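Local coordinates for protein aminotransferase, class IV (Brucella abortus, PDB 4TVI) that probably transfers the amino group of leucine, isoleucine or valine to 2-oxoglutarate, using a bound pyridoxal 5'-phosphate cofactor, at residues Arg169-Leu172 with Glu173-Pro176. Residues are numbered along the deposited sequence; the frame is centred on the assembly and turned at random.
Sequences RPYL and EVMP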
loop_
_atom_site.group_PDB
_atom_site.type_symbol
_atom_site.label_atom_id
_atom_site.label_comp_id
_atom_site.label_asym_id
_atom_site.label_seq_id
_atom_site.Cartn_x
_atom_site.Cartn_y
_atom_site.Cartn_z
ATOM N N ARG A 169 -11.064 -8.694 -3.365
ATOM C CA ARG A 169 -10.304 -8.562 -2.132
ATOM C C ARG A 169 -9.051 -9.421 -2.184
ATOM O O ARG A 169 -9.080 -10.539 -2.691
ATOM C CB ARG A 169 -11.153 -8.984 -0.926
ATOM C CG ARG A 169 -12.447 -8.208 -0.730
ATOM C CD ARG A 169 -12.191 -6.750 -0.391
ATOM N NE ARG A 169 -11.278 -6.615 0.739
ATOM C CZ ARG A 169 -10.465 -5.581 0.922
ATOM N NH1 ARG A 169 -10.446 -4.582 0.048
ATOM N NH2 ARG A 169 -9.668 -5.544 1.982
ATOM N N PRO A 170 -7.937 -8.897 -1.670
ATOM C CA PRO A 170 -6.774 -9.756 -1.445
ATOM C C PRO A 170 -6.990 -10.639 -0.221
ATOM O O PRO A 170 -8.067 -10.609 0.384
ATOM C CB PRO A 170 -5.628 -8.764 -1.227
ATOM C CG PRO A 170 -6.269 -7.424 -0.977
ATOM C CD PRO A 170 -7.757 -7.549 -1.107
ATOM N N TYR A 171 -5.978 -11.418 0.138
ATOM C CA TYR A 171 -6.037 -12.270 1.318
ATOM C C TYR A 171 -4.668 -12.276 1.974
ATOM O O TYR A 171 -3.692 -11.852 1.363
ATOM C CB TYR A 171 -6.490 -13.692 0.953
ATOM C CG TYR A 171 -5.743 -14.290 -0.223
ATOM C CD1 TYR A 171 -6.085 -13.957 -1.529
ATOM C CD2 TYR A 171 -4.697 -15.178 -0.029
ATOM C CE1 TYR A 171 -5.403 -14.494 -2.611
ATOM C CE2 TYR A 171 -4.010 -15.719 -1.106
ATOM C CZ TYR A 171 -4.370 -15.373 -2.392
ATOM O OH TYR A 171 -3.693 -15.905 -3.468
ATOM N N LEU A 172 -4.599 -12.780 3.202
ATOM C CA LEU A 172 -3.431 -12.597 4.065
ATOM C C LEU A 172 -2.099 -13.028 3.451
ATOM O O LEU A 172 -1.058 -12.439 3.735
ATOM C CB LEU A 172 -3.639 -13.348 5.381
ATOM C CG LEU A 172 -2.617 -13.067 6.484
ATOM C CD1 LEU A 172 -2.593 -11.587 6.841
ATOM C CD2 LEU A 172 -2.908 -13.911 7.712
ATOM N N GLU A 173 -2.133 -14.060 2.621
ATOM C CA GLU A 173 -0.917 -14.595 2.028
ATOM C C GLU A 173 -0.235 -13.620 1.057
ATOM O O GLU A 173 0.971 -13.714 0.815
ATOM C CB GLU A 173 -1.241 -15.908 1.321
ATOM C CG GLU A 173 -0.059 -16.820 1.131
ATOM C CD GLU A 173 -0.494 -18.256 0.891
ATOM O OE1 GLU A 173 -1.147 -18.520 -0.141
ATOM O OE2 GLU A 173 -0.220 -19.108 1.758
ATOM N N VAL A 174 -1.009 -12.696 0.492
ATOM C CA VAL A 174 -0.480 -11.780 -0.514
ATOM C C VAL A 174 -0.519 -10.307 -0.094
ATOM O O VAL A 174 0.152 -9.482 -0.708
ATOM C CB VAL A 174 -1.222 -11.937 -1.863
ATOM C CG1 VAL A 174 -0.935 -13.303 -2.474
ATOM C CG2 VAL A 174 -2.717 -11.722 -1.689
ATOM N N MET A 175 -1.303 -9.976 0.931
ATOM C CA MET A 175 -1.303 -8.615 1.492
ATOM C C MET A 175 -1.562 -8.667 3.001
ATOM O O MET A 175 -2.209 -9.595 3.485
ATOM C CB MET A 175 -2.360 -7.728 0.812
ATOM C CG MET A 175 -2.005 -7.237 -0.589
ATOM S SD MET A 175 -0.572 -6.144 -0.659
ATOM C CE MET A 175 -1.201 -4.675 0.161
ATOM N N PRO A 176 -1.045 -7.678 3.753
ATOM C CA PRO A 176 -1.383 -7.596 5.182
ATOM C C PRO A 176 -2.823 -7.134 5.410
ATOM O O PRO A 176 -3.045 -6.012 5.878
ATOM C CB PRO A 176 -0.385 -6.562 5.718
ATOM C CG PRO A 176 -0.060 -5.712 4.529
ATOM C CD PRO A 176 -0.067 -6.647 3.356
HETATM O O HOH W 1 -1.836 -17.874 -2.626
#
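Val174 lays its CG2 methyl over the face of the Tyr171 ring, 3.9 Å from the ring centroid and only 8° off the normal, a CH-pi contact. The other methyl, CG1, reaches the phenol end and lies 3.9 Å from Tyr171 OH. Glu173 approaches obliquely through its beta-methylene, with CB 3.7 Å from Tyr171 CE2. Its chain then runs out extended to the carboxylate, whose plane is steeply turned from that of the ring. A water in the ring plane links the two polar ends, 2.8 Å from Tyr171 OH and donating to Glu173 OE1. Pro170 CB packs 4.0 Å from Met175 CG, while the bent methionine chain goes on to touch Cys183 and Leu184.

The backbone turn brings these groups together. Tyr171 O lies 2.9 Å from Val174 N and accepts its hydrogen, closing a type I beta-turn with Leu172 and Glu173 at its corners; Met175 N, 3.1 Å from the same oxygen, donates as well and adds an alpha-turn. The two donors come from opposite faces of the carbonyl plane. With chi1 at 49°, Tyr171 CG sits between its backbone N and carbonyl carbon, which turns the ring back toward Glu173 and Val174.

The turn lies between strand 160-164 and helix 185-198, shortly before the cofactor-bearing Lys180, and meets the second subunit of the dimer. There Leu172 O accepts from Arg190 of the other subunit, and Val174 packs on that subunit's Arg169. One carbonyl gripped by two amides, together with the methyl-covered ring, should hold the bend firmly, whereas the glutamate's water-mediated link to the phenol is probably a more adaptable tie.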